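Local coordinates for putative chorismate mutase (Yersinia pestis biovar Microtus str. 91001, PDB 2GBB), which catalyses the Claisen rearrangement of chorismate to prephenate as a secreted, all-helical chorismate mutase that may play some role in pathogenicity, at residues Q5-I10 and K126-N131; S43-A48 and N54-K59. All coordinates share one frame; numbering follows the deposited sequence.

Both contacts belong to one all-helical chain, and interaction 2 falls within the mostly helical span between the two segments of interaction 1. Interaction 1 brings helix 126-132, late in the chain, back onto the start of helix 7-14. Interaction 2 is local: helix 34-50 ends, the chain turns within a few residues, and helix 55-82 sets off beside it. Their centres lie about 20 Å apart and their nearest atoms about 9 Å, so they do not touch, yet helix 93-117 packs against side chains of both. One contact thus joins early and late parts of the chain, the other two helices consecutive in sequence.

Interaction 1. Residues Q5-I10 and K126-N131; sequences QTAPLI and KAHFIN. With SO4 (sulfate ion), chain H.
A7 and F129 form the compact centre of this contact: the methyl CB of A7 stands over one face of the F129 ring, 4.2 Å from its centroid and 18° off the normal, a CH-pi contact. Alanine suits the place because a single methyl lets the two backbones draw together, with the CA atoms of A7 and F129 5.9 Å apart. Farther out on the same ring, I10 crosses the phenylalanine side chain at about a right angle and brings CD1 to 3.9 Å from F129 CE2. With CG1 of I10 beside the backbone N and the chain extended beyond it, CD1 reaches the ring. F129 also meets the rings of F147, edge-to-face, and F150, both on helix 140-150. The broad aromatic side chain thus ties three helices of this all-helical fold together, the first turn of helix 7-14 among them. Toward solvent the fit slackens. H128 meets A7 at long range, its CD2 4.3 Å from A7 CB, while its other flank serves a sulfate ion, probably from the crystallisation liquor. The sulfate sulfur lies at the edge of the imidazole, in its plane; H128 ND1 donates to O3 at 2.9 Å, though the N-H...O angle is a bent 131°. N131, three residues onward and exposed, gives its amide ND2 to sulfate O4 at 2.6 Å along a straighter path.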
loop_
_atom_site.group_PDB
_atom_site.type_symbol
_atom_site.label_atom_id
_atom_site.label_comp_id
_atom_site.label_asym_id
_atom_site.label_seq_id
_atom_site.Cartn_x
_atom_site.Cartn_y
_atom_site.Cartn_z
ATOM N N GLN A 5 6.256 15.890 -25.291
ATOM C CA GLN A 5 6.061 16.689 -24.084
ATOM C C GLN A 5 4.936 16.227 -23.112
ATOM O O GLN A 5 4.563 16.963 -22.212
ATOM C CB GLN A 5 5.912 18.177 -24.447
ATOM C CG GLN A 5 7.154 18.844 -25.110
ATOM C CD GLN A 5 8.514 18.402 -24.523
ATOM O OE1 GLN A 5 8.742 18.398 -23.290
ATOM N NE2 GLN A 5 9.427 18.034 -25.417
ATOM N N THR A 6 4.431 14.998 -23.274
ATOM C CA THR A 6 3.330 14.509 -22.429
ATOM C C THR A 6 3.816 13.954 -21.092
ATOM O O THR A 6 3.263 14.274 -20.042
ATOM C CB THR A 6 2.454 13.446 -23.159
ATOM O OG1 THR A 6 1.961 14.005 -24.379
ATOM C CG2 THR A 6 1.233 13.061 -22.292
ATOM N N ALA A 7 4.855 13.124 -21.140
ATOM C CA ALA A 7 5.388 12.487 -19.936
ATOM C C ALA A 7 5.667 13.415 -18.761
ATOM O O ALA A 7 5.381 13.025 -17.629
ATOM C CB ALA A 7 6.616 11.672 -20.259
ATOM N N PRO A 8 6.261 14.618 -18.998
ATOM C CA PRO A 8 6.497 15.572 -17.904
ATOM C C PRO A 8 5.217 15.934 -17.154
ATOM O O PRO A 8 5.216 16.086 -15.915
ATOM C CB PRO A 8 7.070 16.798 -18.628
ATOM C CG PRO A 8 7.780 16.232 -19.865
ATOM C CD PRO A 8 6.823 15.106 -20.281
ATOM N N LEU A 9 4.126 16.029 -17.892
ATOM C CA LEU A 9 2.805 16.316 -17.313
ATOM C C LEU A 9 2.271 15.152 -16.503
ATOM O O LEU A 9 1.736 15.352 -15.415
ATOM C CB LEU A 9 1.813 16.743 -18.412
ATOM C CG LEU A 9 2.313 17.933 -19.274
ATOM C CD1 LEU A 9 1.658 18.022 -20.651
ATOM C CD2 LEU A 9 2.118 19.254 -18.525
ATOM N N ILE A 10 2.428 13.943 -17.022
ATOM C CA ILE A 10 1.986 12.751 -16.321
ATOM C C ILE A 10 2.783 12.580 -15.020
ATOM O O ILE A 10 2.226 12.338 -13.931
ATOM C CB ILE A 10 2.188 11.541 -17.234
ATOM C CG1 ILE A 10 1.189 11.599 -18.421
ATOM C CG2 ILE A 10 2.123 10.263 -16.448
ATOM C CD1 ILE A 10 1.399 10.481 -19.477
ATOM N N LYS A 126 9.088 4.303 -25.102
ATOM C CA LYS A 126 9.014 3.538 -23.864
ATOM C C LYS A 126 10.077 3.979 -22.860
ATOM O O LYS A 126 9.797 4.098 -21.680
ATOM C CB LYS A 126 9.087 2.042 -24.178
ATOM C CG LYS A 126 8.687 1.106 -23.047
ATOM C CD LYS A 126 8.250 -0.231 -23.630
ATOM C CE LYS A 126 8.602 -1.388 -22.707
ATOM N NZ LYS A 126 7.535 -2.452 -22.728
ATOM N N ALA A 127 11.279 4.259 -23.357
ATOM C CA ALA A 127 12.439 4.622 -22.541
ATOM C C ALA A 127 12.378 6.061 -22.059
ATOM O O ALA A 127 12.848 6.383 -20.969
ATOM C CB ALA A 127 13.703 4.404 -23.338
ATOM N N HIS A 128 11.824 6.929 -22.891
ATOM C CA HIS A 128 11.565 8.283 -22.487
ATOM C C HIS A 128 10.576 8.349 -21.317
ATOM O O HIS A 128 10.808 9.090 -20.367
ATOM C CB HIS A 128 11.052 9.114 -23.666
ATOM C CG HIS A 128 10.878 10.562 -23.335
ATOM N ND1 HIS A 128 11.945 11.395 -23.058
ATOM C CD2 HIS A 128 9.762 11.325 -23.230
ATOM C CE1 HIS A 128 11.490 12.612 -22.801
ATOM N NE2 HIS A 128 10.168 12.594 -22.890
ATOM N N PHE A 129 9.490 7.573 -21.382
ATOM C CA PHE A 129 8.510 7.522 -20.293
ATOM C C PHE A 129 9.143 7.054 -18.990
ATOM O O PHE A 129 9.030 7.718 -17.951
ATOM C CB PHE A 129 7.320 6.624 -20.669
ATOM C CG PHE A 129 6.147 7.383 -21.229
ATOM C CD1 PHE A 129 6.296 8.207 -22.341
ATOM C CD2 PHE A 129 4.876 7.265 -20.652
ATOM C CE1 PHE A 129 5.193 8.894 -22.866
ATOM C CE2 PHE A 129 3.777 7.963 -21.176
ATOM C CZ PHE A 129 3.938 8.764 -22.269
ATOM N N ILE A 130 9.841 5.929 -19.039
ATOM C CA ILE A 130 10.568 5.479 -17.845
ATOM C C ILE A 130 11.505 6.547 -17.239
ATOM O O ILE A 130 11.441 6.837 -16.039
ATOM C CB ILE A 130 11.342 4.170 -18.105
ATOM C CG1 ILE A 130 10.362 3.038 -18.461
ATOM C CG2 ILE A 130 12.270 3.836 -16.886
ATOM C CD1 ILE A 130 9.536 2.534 -17.279
ATOM N N ASN A 131 12.353 7.141 -18.068
ATOM C CA ASN A 131 13.340 8.111 -17.584
ATOM C C ASN A 131 12.717 9.408 -17.084
ATOM O O ASN A 131 13.359 10.153 -16.315
ATOM C CB ASN A 131 14.388 8.418 -18.679
ATOM C CG ASN A 131 15.245 7.190 -19.057
ATOM O OD1 ASN A 131 15.334 6.198 -18.303
ATOM N ND2 ASN A 131 15.876 7.253 -20.236
HETATM S S SO4 H . 15.179 9.844 -22.621
HETATM O O1 SO4 H . 14.838 9.243 -23.915
HETATM O O2 SO4 H . 15.528 11.256 -22.841
HETATM O O3 SO4 H . 14.024 9.800 -21.741
HETATM O O4 SO4 H . 16.275 9.125 -21.976
#

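Interaction 2. Residues S43-A48 and N54-K59; sequences SAMAQA and NGESIK
M45, present as selenomethionine, reaches from helix 34-50 into the first turn of the next helix, a knob in the hole made by G55, E56, I58 and K59. Its CG lies beside the backbone N and anti to the carbonyl carbon (chi1 -72°), a course that takes CG to 3.4 Å from G55 O. The chain then bends at chi3 and runs alongside E56 in the same direction, a loose pairing that holds for one of two conformers of the glutamate. The long, unbranched side chain of methionine, a selenoether here, suits this partly exposed place, where it can follow the backbone of the facing turn. With M45 CG lying on G55 O, the backbones are close, 4.8 Å between the CA atoms of M45 and G55. On the buried side, I58 directs its branches at two small methyls: CG1 meets A48 CB at 3.7 Å, and CG2 meets A44 CB at 4.3 Å. L108 of helix 93-117 and V153 also touch I58, adding to its apolar surroundings. N54 N-caps the new helix, its OD1 accepting from S57 N at 3.1 Å with the donor tilted 30° from the carbonyl plane. S57 OG returns a bond to N54 O, on a lone pair in the carbonyl plane. With 139° between the two short axes, this is an alpha-alpha hairpin, two sequential helices joined by a short turn, within the chorismate mutase type II helical fold.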
loop_
_atom_site.group_PDB
_atom_site.type_symbol
_atom_site.label_atom_id
_atom_site.label_comp_id
_atom_site.label_asym_id
_atom_site.label_seq_id
_atom_site.Cartn_x
_atom_site.Cartn_y
_atom_site.Cartn_z
ATOM N N SER A 43 -15.070 12.927 -16.173
ATOM C CA SER A 43 -14.527 14.268 -16.537
ATOM C C SER A 43 -13.465 14.218 -17.639
ATOM O O SER A 43 -13.467 15.041 -18.569
ATOM C CB SER A 43 -13.868 14.906 -15.338
ATOM O OG SER A 43 -14.898 15.163 -14.428
ATOM N N ALA A 44 -12.533 13.280 -17.512
ATOM C CA ALA A 44 -11.522 13.112 -18.547
ATOM C C ALA A 44 -12.195 12.823 -19.879
ATOM O O ALA A 44 -11.867 13.453 -20.877
ATOM C CB ALA A 44 -10.496 12.034 -18.185
HETATM N N MSE A 45 -13.150 11.893 -19.910
HETATM C CA MSE A 45 -13.863 11.584 -21.152
HETATM C C MSE A 45 -14.628 12.784 -21.747
HETATM O O MSE A 45 -14.683 12.943 -22.962
HETATM C CB MSE A 45 -14.775 10.358 -21.004
HETATM C CG MSE A 45 -13.990 9.038 -20.910
HETATM SE SE MSE A 45 -15.212 7.528 -20.718
HETATM C CE MSE A 45 -16.526 8.022 -22.187
ATOM N N ALA A 46 -15.205 13.624 -20.898
ATOM C CA ALA A 46 -15.860 14.813 -21.385
ATOM C C ALA A 46 -14.828 15.836 -21.917
ATOM O O ALA A 46 -15.083 16.469 -22.902
ATOM C CB ALA A 46 -16.738 15.414 -20.292
ATOM N N GLN A 47 -13.678 16.004 -21.275
ATOM C CA GLN A 47 -12.625 16.880 -21.795
ATOM C C GLN A 47 -12.086 16.403 -23.140
ATOM O O GLN A 47 -12.035 17.171 -24.111
ATOM C CB GLN A 47 -11.480 17.026 -20.804
ATOM C CG GLN A 47 -11.810 17.876 -19.625
ATOM C CD GLN A 47 -10.704 17.972 -18.623
ATOM O OE1 GLN A 47 -10.397 19.063 -18.166
ATOM N NE2 GLN A 47 -10.100 16.829 -18.244
ATOM N N ALA A 48 -11.684 15.139 -23.200
ATOM C CA ALA A 48 -11.340 14.476 -24.466
ATOM C C ALA A 48 -12.290 14.835 -25.657
ATOM O O ALA A 48 -11.836 15.191 -26.747
ATOM C CB ALA A 48 -11.221 12.933 -24.247
ATOM N N ASN A 54 -11.071 10.909 -29.300
ATOM C CA ASN A 54 -12.023 9.839 -29.086
ATOM C C ASN A 54 -12.192 9.501 -27.571
ATOM O O ASN A 54 -11.277 8.955 -26.961
ATOM C CB ASN A 54 -11.533 8.614 -29.851
ATOM C CG ASN A 54 -12.551 7.501 -29.898
ATOM O OD1 ASN A 54 -12.898 6.973 -28.749
ATOM N ND2 ASN A 54 -12.996 7.099 -30.974
ATOM N N GLY A 55 -13.366 9.812 -27.013
ATOM C CA GLY A 55 -13.680 9.691 -25.581
ATOM C C GLY A 55 -13.383 8.338 -24.947
ATOM O O GLY A 55 -12.664 8.255 -23.980
ATOM N N GLU A 56 -13.902 7.277 -25.546
ATOM C CA GLU A 56 -13.638 5.904 -25.107
ATOM C C GLU A 56 -12.124 5.485 -25.211
ATOM O O GLU A 56 -11.613 4.739 -24.354
ATOM C CB GLU A 56 -14.514 4.923 -25.895
ATOM C CG GLU A 56 -14.717 3.573 -25.235
ATOM C CD GLU A 56 -16.054 3.456 -24.510
ATOM O OE1 GLU A 56 -16.268 4.203 -23.521
ATOM O OE2 GLU A 56 -16.889 2.601 -24.928
ATOM N N SER A 57 -11.392 6.017 -26.211
ATOM C CA SER A 57 -9.929 5.739 -26.363
ATOM C C SER A 57 -9.044 6.287 -25.220
ATOM O O SER A 57 -7.893 5.866 -25.066
ATOM C CB SER A 57 -9.386 6.268 -27.694
ATOM O OG SER A 57 -9.038 7.646 -27.618
ATOM N N ILE A 58 -9.595 7.226 -24.455
ATOM C CA ILE A 58 -8.959 7.867 -23.303
ATOM C C ILE A 58 -9.046 7.076 -21.967
ATOM O O ILE A 58 -8.164 7.170 -21.092
ATOM C CB ILE A 58 -9.598 9.277 -23.164
ATOM C CG1 ILE A 58 -8.705 10.264 -23.903
ATOM C CG2 ILE A 58 -9.885 9.695 -21.696
ATOM C CD1 ILE A 58 -7.271 10.315 -23.311
ATOM N N LYS A 59 -10.096 6.281 -21.833
ATOM C CA LYS A 59 -10.345 5.581 -20.570
ATOM C C LYS A 59 -9.250 4.641 -20.079
ATOM O O LYS A 59 -8.967 4.658 -18.880
ATOM C CB LYS A 59 -11.709 4.875 -20.566
ATOM C CG LYS A 59 -11.971 4.147 -19.259
ATOM C CD LYS A 59 -13.414 3.696 -19.173
ATOM C CE LYS A 59 -13.661 3.008 -17.786
ATOM N NZ LYS A 59 -15.147 2.679 -17.824
#